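Sugar ABC transporter, sugar-binding protein (Streptococcus pneumoniae, PDB 2HEU) probably captures sugars outside the membrane, likely raffinose-family oligosaccharides, and hands them to an ABC transporter for uptake. Local coordinates at residues Y129-N134 and V251-N256; L143-T148 and G274-P279; N178-L183 and M221-I226; F167-A172 and K232-A237. All blocks are in the same frame, centred on the assembly; numbering follows the deposited sequence.

All four contacts lie in one lobe of the chain, with contacts 1 and 3 buried and contacts 2 and 4 only partly so. Contacts 1 and 2 reach the same three-stranded sheet: strand 129-134 is its middle strand, paired with 253-257 in contact 1, and 273-276, the other edge strand, meets a loop in contact 2. Contact 1 is a ladder of backbone bonds, whereas contact 2 relies on proline, phenylalanine and a bridging water. Contact 3, on helix 178-189, is wholly side-chain packing around a tyrosine. Contact 4 joins two loops through backbone amides and carbonyls, and Gly168 links it to strand 253-257 of contact 1.

Contact 1 (Y129-N134 and V251-N256); sequences YGIYYN and VLMTPN
Strands 129-134 and 253-256 run antiparallel, their axes 4.5 Å apart at the closest and their directions 160° apart. Gly130 with Asn256 and Tyr132 with Thr254 are hydrogen-bonded pairs, each joined twice through the backbone, as in Asn256 N to Gly130 O at 2.9 Å. A further bond from Asn134 N to Leu252 O, 3.0 Å, closes the ladder. Between them Ile131 faces Pro255 and Tyr133 faces Met253 as non-hydrogen-bonded pairs. Proline is well placed here, because its ring nitrogen, which has no hydrogen to give, turns away from strand 129-134.

On the Ile131 face, the isoleucine straddles two partners: CD1 touches Pro255 CB at 3.7 Å, and CG2 meets Met253 CB at 3.8 Å. Phe152, Leu155 and Ile159 of helix 149-161 cover this apolar side. The pairing forms half of a three-stranded antiparallel sheet, in which 129-134 is central and strand 273-276 lies along its other edge. On the Tyr132 face the tyrosine ring runs past Thr254, whose backbone O lies at the ring edge, in its plane; farther out, Tyr132 CE2 comes to 4.1 Å from Asn256 CB. Helix 239-247 covers this face, and the Tyr132 hydroxyl is bonded to Gly257 O.

Tyr129 holds CG anti to its backbone N (chi1 -172°), and its ring reaches across to Asn256 of the other strand. There one face lies against the Asn256 carbonyl, with CD1 3.5 Å from Asn256 C, while OH packs 3.5 Å from Pro255 CB and hydrogen-bonds to Thr176 O.

Contact 2 (L143-T148 and G274-P279); sequences LKVPET and GTFMIP
Residues 145-148 and 276-279 run almost alongside each other, their end-to-end directions 15° apart, and the two backbones draw together from Val145 and Phe276 to Thr148 and Pro279. The contact sets the loop leading into helix 149-161 against edge strand 273-276 of the three-stranded antiparallel sheet and the extended residues that follow it. Its centrepiece is a proline-aromatic CH-pi contact. Pro146 CD sits 3.6 Å from the centroid of the Phe276 ring and only 17° off the ring normal, while CG of the same proline leans towards the ring rim at CE1. The two side chains cross at about a right angle, and the pyrrolidine meets the ring through its CD-CG edge. Proline suits this place because its CD hydrogens, next to nitrogen, are somewhat polarised towards the pi cloud.

With Phe276 CG between its backbone N and carbonyl carbon (chi1 63°), Val145 fits against the base of the side chain: CG1 comes to 3.5 Å from Phe276 CB, and CG2 lies 4.0 Å from Phe276 CD2, so the branched valine spans the root and one side of the ring. Ile131 of the neighbouring strand also packs against Phe276.

Polar backbone groups are joined through a single water, which donates to Pro146 O and to Met277 O, each at 2.7 Å. Thr148 is the N-cap of helix 149-161 and spends its OG1 on Glu151 N. Its backbone, meanwhile, rests on the second proline: Pro279 CB is 3.4 Å from Thr148 N, and Pro279 CG is 3.5 Å from Thr148 O.

Contact 3 (N178-L183 and M221-I226); sequences NGYNQL and MDILRI
A Met-aromatic contact, with a CH-pi contact beside it, joins the first turn of helix 178-189 to residues 221-226. Tyr180 carries almost everything. Met221 SD lies at the ring edge, 4.9 Å from the centroid and 80° off the normal, and 3.7 Å from Tyr180 CD2. Bends at chi2 and chi3 fold the flexible methionine chain, which also lies 3.9 Å, through SD, from Asn181 CB.

Leu224 takes a face instead: CD1 sits over the ring centre, 3.8 Å from the centroid and 13° off the normal, while CD2 is 3.9 Å from Tyr180 CZ. At the far end the hydroxyl lies 3.6 Å from Ile223 CB, in apolar surroundings that its hydrogen bond to Val220 O makes tolerable. Tyrosine suits this place because a long flat ring reaches across to residues 221-226 and still finds a polar partner at its tip. Ile223 continues onto Phe152 and Val156 of helix 149-161. Sulfur at the edge of the buried Tyr180 ring is the edge form of the Met-aromatic motif, here combined with a CH-pi contact over a face.

Contact 4 (F167-A172 and K232-A237); sequences FGIAGA and KNWEGA
Two backbone hydrogen bonds tie loop 167-172 to loop 232-237. Gly171 N gives to Trp234 O at 2.9 Å, with a rather bent N-H...O angle of 135°, and Ala172 N gives to Ala237 O at 2.9 Å with a straighter 156°. Trp234 O is gripped a second time by Ala237 N, 3.0 Å away, which closes a type I beta turn with Glu235 and Gly236 at its corners. The two amides approach this oxygen from opposite faces of its carbonyl plane, so one acceptor both shapes the turn and receives the other loop.

Close carbonyl contacts come next. Gly171 CA lies 3.4 Å from Glu235 O in a CA-H...O contact. Glycine suits the position, since the direction a side chain would take runs straight into the carbonyls of Trp234 and Glu235. Small residues continue the theme on either side of it in sequence: Ala170 CB is 3.5 Å from Ala237 O, and Ala172 CB is 3.6 Å from Gly236 O.

Apolar contact centres on Trp234. Ile169 lies beside it, both side chains pointing the same way, and Ile169 CG2 touches Trp234 CE3 at 3.8 Å; Gly171 CA reaches that same CE3 at 3.8 Å. Lys230 adds a cation-pi contact to the indole.

Helix 370-382 packs against both side chains, through Met377 on Ile169 and Val380 and Leu381 on Trp234. The loop 167-172 is meanwhile bonded through Gly168 to Met253 and Thr254 of strand 253-257, where Ile169 also packs on Pro255.

Contact 1 (Y129-N134 and V251-N256)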
loop_
_atom_site.group_PDB
_atom_site.type_symbol
_atom_site.label_atom_id
_atom_site.label_comp_id
_atom_site.label_asym_id
_atom_site.label_seq_id
_atom_site.Cartn_x
_atom_site.Cartn_y
_atom_site.Cartn_z
ATOM N N TYR A 129 5.872 0.298 -0.654
ATOM C CA TYR A 129 6.600 -0.927 -0.333
ATOM C C TYR A 129 8.020 -0.827 -0.760
ATOM O O TYR A 129 8.357 -0.258 -1.813
ATOM C CB TYR A 129 5.916 -2.106 -1.060
ATOM C CG TYR A 129 6.447 -3.468 -0.659
ATOM C CD1 TYR A 129 5.768 -4.241 0.268
ATOM C CD2 TYR A 129 7.614 -3.972 -1.185
ATOM C CE1 TYR A 129 6.260 -5.520 0.681
ATOM C CE2 TYR A 129 8.117 -5.198 -0.841
ATOM C CZ TYR A 129 7.434 -5.999 0.095
ATOM O OH TYR A 129 7.923 -7.226 0.381
ATOM N N GLY A 130 8.917 -1.386 0.008
ATOM C CA GLY A 130 10.326 -1.423 -0.387
ATOM C C GLY A 130 11.150 -2.196 0.638
ATOM O O GLY A 130 10.648 -3.095 1.303
ATOM N N ILE A 131 12.437 -1.804 0.727
ATOM C CA ILE A 131 13.356 -2.525 1.567
ATOM C C ILE A 131 13.780 -1.601 2.716
ATOM O O ILE A 131 14.350 -0.533 2.495
ATOM C CB ILE A 131 14.639 -3.010 0.849
ATOM C CG1 ILE A 131 14.269 -3.728 -0.477
ATOM C CG2 ILE A 131 15.447 -3.867 1.728
ATOM C CD1 ILE A 131 13.446 -4.983 -0.321
ATOM N N TYR A 132 13.460 -2.014 3.959
ATOM C CA TYR A 132 14.061 -1.331 5.161
ATOM C C TYR A 132 15.461 -1.762 5.299
ATOM O O TYR A 132 15.809 -2.938 5.088
ATOM C CB TYR A 132 13.265 -1.761 6.424
ATOM C CG TYR A 132 11.872 -1.193 6.456
ATOM C CD1 TYR A 132 11.648 0.036 7.083
ATOM C CD2 TYR A 132 10.813 -1.805 5.858
ATOM C CE1 TYR A 132 10.376 0.588 7.138
ATOM C CE2 TYR A 132 9.558 -1.254 5.895
ATOM C CZ TYR A 132 9.348 -0.037 6.550
ATOM O OH TYR A 132 8.094 0.537 6.622
ATOM N N TYR A 133 16.339 -0.799 5.681
ATOM C CA TYR A 133 17.734 -1.165 5.906
ATOM C C TYR A 133 18.284 -0.367 7.048
ATOM O O TYR A 133 17.784 0.707 7.473
ATOM C CB TYR A 133 18.592 -0.947 4.631
ATOM C CG TYR A 133 18.903 0.495 4.240
ATOM C CD1 TYR A 133 17.967 1.312 3.629
ATOM C CD2 TYR A 133 20.164 1.003 4.492
ATOM C CE1 TYR A 133 18.275 2.592 3.276
ATOM C CE2 TYR A 133 20.464 2.327 4.157
ATOM C CZ TYR A 133 19.519 3.108 3.533
ATOM O OH TYR A 133 19.831 4.394 3.199
ATOM N N ASN A 134 19.371 -0.897 7.609
ATOM C CA ASN A 134 20.065 -0.313 8.747
ATOM C C ASN A 134 21.179 0.620 8.253
ATOM O O ASN A 134 22.215 0.140 7.788
ATOM C CB ASN A 134 20.624 -1.451 9.574
ATOM C CG ASN A 134 21.311 -1.089 10.867
ATOM O OD1 ASN A 134 21.137 -1.875 11.892
ATOM N ND2 ASN A 134 22.001 -0.036 10.913
ATOM N N VAL A 251 19.312 -8.567 11.542
ATOM C CA VAL A 251 19.314 -8.644 10.090
ATOM C C VAL A 251 19.433 -7.220 9.601
ATOM O O VAL A 251 18.987 -6.280 10.265
ATOM C CB VAL A 251 18.037 -9.308 9.528
ATOM C CG1 VAL A 251 17.927 -10.722 10.038
ATOM C CG2 VAL A 251 16.794 -8.470 9.811
ATOM N N LEU A 252 20.109 -7.010 8.422
ATOM C CA LEU A 252 20.362 -5.666 7.957
ATOM C C LEU A 252 19.222 -5.062 7.161
ATOM O O LEU A 252 19.216 -3.807 7.016
ATOM C CB LEU A 252 21.633 -5.584 7.157
ATOM C CG LEU A 252 22.929 -5.905 8.001
ATOM C CD1 LEU A 252 24.150 -5.494 7.174
ATOM C CD2 LEU A 252 22.942 -5.442 9.412
ATOM N N MET A 253 18.314 -5.872 6.660
ATOM C CA MET A 253 17.237 -5.461 5.779
ATOM C C MET A 253 16.009 -6.297 6.002
ATOM O O MET A 253 16.076 -7.473 6.401
ATOM C CB MET A 253 17.640 -5.647 4.292
ATOM C CG MET A 253 18.757 -4.748 3.826
ATOM S SD MET A 253 19.226 -5.006 2.097
ATOM C CE MET A 253 20.103 -6.585 2.264
ATOM N N THR A 254 14.849 -5.741 5.658
ATOM C CA THR A 254 13.643 -6.564 5.516
ATOM C C THR A 254 12.733 -5.959 4.521
ATOM O O THR A 254 12.539 -4.736 4.528
ATOM C CB THR A 254 12.954 -6.817 6.904
ATOM O OG1 THR A 254 11.994 -7.865 6.765
ATOM C CG2 THR A 254 12.315 -5.621 7.521
ATOM N N PRO A 255 12.136 -6.736 3.604
ATOM C CA PRO A 255 11.199 -6.191 2.606
ATOM C C PRO A 255 9.839 -6.085 3.205
ATOM O O PRO A 255 9.274 -7.065 3.713
ATOM C CB PRO A 255 11.247 -7.275 1.490
ATOM C CG PRO A 255 11.487 -8.568 2.269
ATOM C CD PRO A 255 12.408 -8.189 3.383
ATOM N N ASN A 256 9.247 -4.905 3.144
ATOM C CA ASN A 256 7.871 -4.789 3.714
ATOM C C ASN A 256 7.268 -3.427 3.278
ATOM O O ASN A 256 7.906 -2.620 2.569
ATOM C CB ASN A 256 7.904 -4.962 5.241
ATOM C CG ASN A 256 6.730 -5.786 5.730
ATOM O OD1 ASN A 256 6.949 -6.934 6.283
ATOM N ND2 ASN A 256 5.558 -5.349 5.544
#

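Contact 2 (L143-T148 and G274-P279)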
loop_
_atom_site.group_PDB
_atom_site.type_symbol
_atom_site.label_atom_id
_atom_site.label_comp_id
_atom_site.label_asym_id
_atom_site.label_seq_id
_atom_site.Cartn_x
_atom_site.Cartn_y
_atom_site.Cartn_z
ATOM N N LEU A 143 28.780 -0.201 2.709
ATOM C CA LEU A 143 27.795 -0.616 1.754
ATOM C C LEU A 143 26.903 0.495 1.317
ATOM O O LEU A 143 26.689 1.422 2.099
ATOM C CB LEU A 143 26.910 -1.687 2.351
ATOM C CG LEU A 143 27.675 -2.870 2.835
ATOM C CD1 LEU A 143 26.737 -3.803 3.657
ATOM C CD2 LEU A 143 28.382 -3.664 1.754
ATOM N N LYS A 144 26.298 0.332 0.134
ATOM C CA LYS A 144 25.489 1.338 -0.433
ATOM C C LYS A 144 24.166 0.703 -0.847
ATOM O O LYS A 144 24.065 -0.484 -1.214
ATOM C CB LYS A 144 26.158 1.909 -1.699
ATOM C CG LYS A 144 27.486 2.460 -1.532
ATOM C CD LYS A 144 27.519 3.619 -0.594
ATOM C CE LYS A 144 28.908 4.327 -0.673
ATOM N NZ LYS A 144 29.960 3.397 -0.128
ATOM N N VAL A 145 23.139 1.516 -0.798
ATOM C CA VAL A 145 21.841 1.148 -1.378
ATOM C C VAL A 145 22.033 0.713 -2.830
ATOM O O VAL A 145 22.709 1.434 -3.618
ATOM C CB VAL A 145 20.864 2.438 -1.348
ATOM C CG1 VAL A 145 19.682 2.250 -2.265
ATOM C CG2 VAL A 145 20.424 2.655 0.157
ATOM N N PRO A 146 21.438 -0.389 -3.253
ATOM C CA PRO A 146 21.640 -0.890 -4.659
ATOM C C PRO A 146 20.719 -0.197 -5.619
ATOM O O PRO A 146 19.596 0.084 -5.301
ATOM C CB PRO A 146 21.313 -2.360 -4.514
ATOM C CG PRO A 146 20.220 -2.364 -3.480
ATOM C CD PRO A 146 20.552 -1.293 -2.466
ATOM N N GLU A 147 21.194 0.026 -6.829
ATOM C CA GLU A 147 20.382 0.750 -7.909
ATOM C C GLU A 147 20.141 -0.006 -9.081
ATOM O O GLU A 147 19.535 0.481 -9.997
ATOM C CB GLU A 147 20.848 1.945 -8.556
ATOM C CG GLU A 147 22.011 2.019 -8.249
ATOM C CD GLU A 147 22.097 3.181 -7.452
ATOM O OE1 GLU A 147 22.742 4.165 -8.010
ATOM O OE2 GLU A 147 21.100 3.457 -6.768
ATOM N N THR A 148 20.465 -1.299 -9.081
ATOM C CA THR A 148 20.105 -2.233 -10.120
ATOM C C THR A 148 19.895 -3.647 -9.459
ATOM O O THR A 148 20.386 -3.908 -8.390
ATOM C CB THR A 148 21.186 -2.419 -11.190
ATOM O OG1 THR A 148 22.323 -2.975 -10.602
ATOM C CG2 THR A 148 21.559 -1.096 -11.876
ATOM N N GLY A 274 16.628 3.384 7.308
ATOM C CA GLY A 274 16.347 3.894 6.004
ATOM C C GLY A 274 15.484 2.934 5.232
ATOM O O GLY A 274 15.210 1.792 5.660
ATOM N N THR A 275 15.047 3.384 4.056
ATOM C CA THR A 275 14.354 2.497 3.102
ATOM C C THR A 275 14.929 2.752 1.696
ATOM O O THR A 275 15.421 3.869 1.390
ATOM C CB THR A 275 12.830 2.735 3.124
ATOM O OG1 THR A 275 12.554 4.137 2.972
ATOM C CG2 THR A 275 12.182 2.186 4.372
ATOM N N PHE A 276 14.830 1.759 0.863
ATOM C CA PHE A 276 15.139 1.949 -0.531
ATOM C C PHE A 276 14.088 1.245 -1.371
ATOM O O PHE A 276 13.418 0.284 -0.980
ATOM C CB PHE A 276 16.573 1.566 -0.915
ATOM C CG PHE A 276 16.964 0.118 -0.738
ATOM C CD1 PHE A 276 16.722 -0.831 -1.741
ATOM C CD2 PHE A 276 17.691 -0.324 0.389
ATOM C CE1 PHE A 276 17.202 -2.138 -1.621
ATOM C CE2 PHE A 276 18.153 -1.598 0.515
ATOM C CZ PHE A 276 17.906 -2.496 -0.520
ATOM N N MET A 277 13.933 1.729 -2.584
ATOM C CA MET A 277 13.041 1.114 -3.574
ATOM C C MET A 277 13.757 -0.104 -4.174
ATOM O O MET A 277 14.954 -0.074 -4.465
ATOM C CB MET A 277 12.724 2.115 -4.692
ATOM C CG MET A 277 11.913 3.294 -4.152
ATOM S SD MET A 277 11.833 4.680 -5.279
ATOM C CE MET A 277 10.695 3.930 -6.284
ATOM N N ILE A 278 12.965 -1.119 -4.432
ATOM C CA ILE A 278 13.519 -2.270 -5.170
ATOM C C ILE A 278 13.911 -1.771 -6.555
ATOM O O ILE A 278 13.179 -1.145 -7.289
ATOM C CB ILE A 278 12.457 -3.362 -5.261
ATOM C CG1 ILE A 278 12.204 -3.942 -3.839
ATOM C CG2 ILE A 278 12.883 -4.475 -6.232
ATOM C CD1 ILE A 278 11.116 -4.999 -3.766
ATOM N N PRO A 279 15.176 -2.056 -6.923
ATOM C CA PRO A 279 15.718 -1.570 -8.201
ATOM C C PRO A 279 15.125 -2.271 -9.349
ATOM O O PRO A 279 14.622 -3.396 -9.274
ATOM C CB PRO A 279 17.234 -1.694 -8.061
ATOM C CG PRO A 279 17.304 -2.907 -7.203
ATOM C CD PRO A 279 16.273 -2.716 -6.159
HETATM O O HOH W 1 17.087 1.127 -5.601
#

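Contact 3 (N178-L183 and M221-I226)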
loop_
_atom_site.group_PDB
_atom_site.type_symbol
_atom_site.label_atom_id
_atom_site.label_comp_id
_atom_site.label_asym_id
_atom_site.label_seq_id
_atom_site.Cartn_x
_atom_site.Cartn_y
_atom_site.Cartn_z
ATOM N N ASN A 178 4.329 -10.077 -0.909
ATOM C CA ASN A 178 3.458 -9.696 -2.057
ATOM C C ASN A 178 4.075 -8.511 -2.788
ATOM O O ASN A 178 4.221 -8.552 -4.020
ATOM C CB ASN A 178 2.077 -9.355 -1.462
ATOM C CG ASN A 178 1.073 -9.075 -2.513
ATOM O OD1 ASN A 178 0.145 -8.186 -2.191
ATOM N ND2 ASN A 178 1.025 -9.744 -3.569
ATOM N N GLY A 179 4.436 -7.427 -2.078
ATOM C CA GLY A 179 4.999 -6.311 -2.764
ATOM C C GLY A 179 6.291 -6.605 -3.465
ATOM O O GLY A 179 6.588 -6.076 -4.535
ATOM N N TYR A 180 7.125 -7.489 -2.892
ATOM C CA TYR A 180 8.421 -7.831 -3.458
ATOM C C TYR A 180 8.225 -8.452 -4.851
ATOM O O TYR A 180 8.866 -8.042 -5.816
ATOM C CB TYR A 180 9.174 -8.746 -2.524
ATOM C CG TYR A 180 10.597 -8.998 -2.954
ATOM C CD1 TYR A 180 11.657 -8.281 -2.455
ATOM C CD2 TYR A 180 10.898 -9.965 -3.900
ATOM C CE1 TYR A 180 12.952 -8.482 -2.898
ATOM C CE2 TYR A 180 12.173 -10.188 -4.362
ATOM C CZ TYR A 180 13.199 -9.448 -3.863
ATOM O OH TYR A 180 14.498 -9.595 -4.284
ATOM N N ASN A 181 7.384 -9.463 -4.928
ATOM C CA ASN A 181 7.212 -10.157 -6.207
ATOM C C ASN A 181 6.420 -9.312 -7.188
ATOM O O ASN A 181 6.663 -9.361 -8.402
ATOM C CB ASN A 181 6.632 -11.537 -5.991
ATOM C CG ASN A 181 6.862 -12.470 -7.198
ATOM O OD1 ASN A 181 7.746 -12.176 -8.034
ATOM N ND2 ASN A 181 6.129 -13.552 -7.237
ATOM N N GLN A 182 5.460 -8.524 -6.715
ATOM C CA GLN A 182 4.801 -7.601 -7.666
ATOM C C GLN A 182 5.820 -6.672 -8.283
ATOM O O GLN A 182 5.741 -6.391 -9.488
ATOM C CB GLN A 182 3.673 -6.833 -6.981
ATOM C CG GLN A 182 2.523 -7.720 -6.602
ATOM C CD GLN A 182 1.273 -6.958 -6.237
ATOM O OE1 GLN A 182 1.115 -5.785 -6.585
ATOM N NE2 GLN A 182 0.373 -7.626 -5.562
ATOM N N LEU A 183 6.766 -6.181 -7.514
ATOM C CA LEU A 183 7.812 -5.264 -8.011
ATOM C C LEU A 183 8.846 -6.011 -8.877
ATOM O O LEU A 183 9.393 -5.412 -9.810
ATOM C CB LEU A 183 8.436 -4.497 -6.895
ATOM C CG LEU A 183 7.506 -3.447 -6.287
ATOM C CD1 LEU A 183 8.038 -2.939 -4.946
ATOM C CD2 LEU A 183 7.295 -2.320 -7.232
ATOM N N MET A 221 13.556 -12.775 -7.557
ATOM C CA MET A 221 13.210 -13.645 -6.440
ATOM C C MET A 221 14.426 -14.352 -5.885
ATOM O O MET A 221 14.513 -14.575 -4.648
ATOM C CB MET A 221 12.145 -14.664 -6.847
ATOM C CG MET A 221 10.761 -14.098 -7.042
ATOM S SD MET A 221 10.093 -13.187 -5.639
ATOM C CE MET A 221 10.345 -14.373 -4.304
ATOM N N ASP A 222 15.383 -14.728 -6.742
ATOM C CA ASP A 222 16.546 -15.440 -6.305
ATOM C C ASP A 222 17.474 -14.642 -5.439
ATOM O O ASP A 222 18.309 -15.208 -4.740
ATOM C CB ASP A 222 17.316 -16.066 -7.500
ATOM C CG ASP A 222 16.728 -17.348 -7.969
ATOM O OD1 ASP A 222 15.934 -17.985 -7.252
ATOM O OD2 ASP A 222 17.104 -17.802 -9.089
ATOM N N ILE A 223 17.331 -13.306 -5.410
ATOM C CA ILE A 223 18.096 -12.510 -4.439
ATOM C C ILE A 223 17.809 -12.976 -3.023
ATOM O O ILE A 223 18.664 -12.980 -2.155
ATOM C CB ILE A 223 17.787 -11.009 -4.648
ATOM C CG1 ILE A 223 18.262 -10.559 -6.028
ATOM C CG2 ILE A 223 18.401 -10.149 -3.552
ATOM C CD1 ILE A 223 17.802 -9.169 -6.469
ATOM N N LEU A 224 16.537 -13.366 -2.786
ATOM C CA LEU A 224 16.100 -13.862 -1.473
ATOM C C LEU A 224 16.501 -15.264 -1.164
ATOM O O LEU A 224 16.238 -15.773 -0.063
ATOM C CB LEU A 224 14.577 -13.690 -1.329
ATOM C CG LEU A 224 14.023 -12.309 -1.572
ATOM C CD1 LEU A 224 12.510 -12.329 -1.309
ATOM C CD2 LEU A 224 14.735 -11.231 -0.744
ATOM N N ARG A 225 17.138 -15.946 -2.130
ATOM C CA ARG A 225 17.558 -17.349 -2.057
ATOM C C ARG A 225 19.070 -17.479 -2.000
ATOM O O ARG A 225 19.583 -18.594 -1.940
ATOM C CB ARG A 225 16.979 -18.159 -3.238
ATOM C CG ARG A 225 15.460 -18.122 -3.301
ATOM C CD ARG A 225 14.852 -19.457 -3.778
ATOM N NE ARG A 225 14.931 -20.593 -2.856
ATOM C CZ ARG A 225 15.790 -21.611 -2.857
ATOM N NH1 ARG A 225 16.629 -21.765 -3.861
ATOM N NH2 ARG A 225 15.725 -22.507 -1.901
ATOM N N ILE A 226 19.816 -16.365 -2.043
ATOM C CA ILE A 226 21.289 -16.439 -1.948
ATOM C C ILE A 226 21.621 -17.213 -0.658
ATOM O O ILE A 226 21.019 -16.990 0.399
ATOM C CB ILE A 226 21.872 -15.051 -2.032
ATOM C CG1 ILE A 226 21.682 -14.510 -3.471
ATOM C CG2 ILE A 226 23.303 -14.977 -1.540
ATOM C CD1 ILE A 226 21.966 -13.005 -3.621
#

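Contact 4 (F167-A172 and K232-A237)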
loop_
_atom_site.group_PDB
_atom_site.type_symbol
_atom_site.label_atom_id
_atom_site.label_comp_id
_atom_site.label_asym_id
_atom_site.label_seq_id
_atom_site.Cartn_x
_atom_site.Cartn_y
_atom_site.Cartn_z
ATOM N N PHE A 167 18.812 -10.455 5.295
ATOM C CA PHE A 167 17.396 -10.274 5.410
ATOM C C PHE A 167 16.772 -10.973 6.578
ATOM O O PHE A 167 17.106 -12.096 6.912
ATOM C CB PHE A 167 16.625 -10.878 4.164
ATOM C CG PHE A 167 17.007 -10.224 2.838
ATOM C CD1 PHE A 167 16.673 -8.912 2.539
ATOM C CD2 PHE A 167 17.643 -11.005 1.887
ATOM C CE1 PHE A 167 16.962 -8.381 1.299
ATOM C CE2 PHE A 167 17.933 -10.430 0.621
ATOM C CZ PHE A 167 17.595 -9.160 0.347
ATOM N N GLY A 168 15.735 -10.324 7.128
ATOM C CA GLY A 168 14.692 -11.016 7.894
ATOM C C GLY A 168 13.512 -11.309 6.981
ATOM O O GLY A 168 12.904 -10.403 6.453
ATOM N N ILE A 169 13.208 -12.574 6.787
ATOM C CA ILE A 169 12.096 -13.031 5.954
ATOM C C ILE A 169 11.143 -13.833 6.864
ATOM O O ILE A 169 11.562 -14.730 7.598
ATOM C CB ILE A 169 12.534 -13.887 4.757
ATOM C CG1 ILE A 169 13.486 -13.086 3.854
ATOM C CG2 ILE A 169 11.369 -14.397 3.977
ATOM C CD1 ILE A 169 12.908 -11.864 3.172
ATOM N N ALA A 170 9.889 -13.465 6.786
ATOM C CA ALA A 170 8.849 -14.078 7.621
ATOM C C ALA A 170 8.259 -15.294 6.836
ATOM O O ALA A 170 7.212 -15.163 6.217
ATOM C CB ALA A 170 7.746 -13.072 7.966
ATOM N N GLY A 171 8.934 -16.437 6.907
ATOM C CA GLY A 171 8.500 -17.587 6.160
ATOM C C GLY A 171 7.069 -18.055 6.424
ATOM O O GLY A 171 6.466 -18.670 5.531
ATOM N N ALA A 172 6.574 -17.787 7.627
ATOM C CA ALA A 172 5.203 -18.177 7.975
ATOM C C ALA A 172 4.162 -17.151 7.496
ATOM O O ALA A 172 2.972 -17.483 7.542
ATOM C CB ALA A 172 5.068 -18.364 9.473
ATOM N N LYS A 232 18.314 -17.386 10.815
ATOM C CA LYS A 232 18.065 -18.693 11.305
ATOM C C LYS A 232 16.610 -18.882 11.656
ATOM O O LYS A 232 15.970 -18.031 12.210
ATOM C CB LYS A 232 18.911 -18.905 12.622
ATOM C CG LYS A 232 18.697 -20.043 13.456
ATOM C CD LYS A 232 19.731 -20.150 14.599
ATOM C CE LYS A 232 19.460 -19.393 15.822
ATOM N NZ LYS A 232 20.454 -19.849 16.869
ATOM N N ASN A 233 16.079 -20.047 11.289
ATOM C CA ASN A 233 14.683 -20.386 11.554
ATOM C C ASN A 233 13.705 -19.432 10.899
ATOM O O ASN A 233 12.568 -19.275 11.347
ATOM C CB ASN A 233 14.402 -20.597 13.029
ATOM C CG ASN A 233 15.257 -21.696 13.617
ATOM O OD1 ASN A 233 15.694 -21.514 14.807
ATOM N ND2 ASN A 233 15.451 -22.745 12.942
ATOM N N TRP A 234 14.088 -18.878 9.726
ATOM C CA TRP A 234 13.196 -18.004 9.011
ATOM C C TRP A 234 11.956 -18.748 8.489
ATOM O O TRP A 234 10.919 -18.112 8.293
ATOM C CB TRP A 234 13.922 -17.336 7.828
ATOM C CG TRP A 234 14.187 -18.292 6.688
ATOM C CD1 TRP A 234 15.266 -19.126 6.541
ATOM C CD2 TRP A 234 13.352 -18.530 5.577
ATOM N NE1 TRP A 234 15.106 -19.872 5.384
ATOM C CE2 TRP A 234 13.941 -19.518 4.785
ATOM C CE3 TRP A 234 12.150 -17.965 5.175
ATOM C CZ2 TRP A 234 13.367 -19.983 3.580
ATOM C CZ3 TRP A 234 11.551 -18.406 4.008
ATOM C CH2 TRP A 234 12.190 -19.386 3.256
ATOM N N GLU A 235 12.044 -20.048 8.269
ATOM C CA GLU A 235 10.980 -20.766 7.594
ATOM C C GLU A 235 9.692 -20.644 8.335
ATOM O O GLU A 235 8.630 -20.588 7.722
ATOM C CB GLU A 235 11.370 -22.237 7.370
ATOM C CG GLU A 235 12.583 -22.503 6.536
ATOM C CD GLU A 235 13.942 -22.521 7.255
ATOM O OE1 GLU A 235 14.067 -22.026 8.377
ATOM O OE2 GLU A 235 14.905 -23.096 6.624
ATOM N N GLY A 236 9.765 -20.626 9.668
ATOM C CA GLY A 236 8.615 -20.541 10.560
ATOM C C GLY A 236 8.415 -19.146 11.192
ATOM O O GLY A 236 7.550 -18.986 12.063
ATOM N N ALA A 237 9.157 -18.144 10.708
ATOM C CA ALA A 237 9.107 -16.837 11.343
ATOM C C ALA A 237 7.898 -16.054 10.873
ATOM O O ALA A 237 7.507 -16.063 9.699
ATOM C CB ALA A 237 10.363 -16.089 10.991
#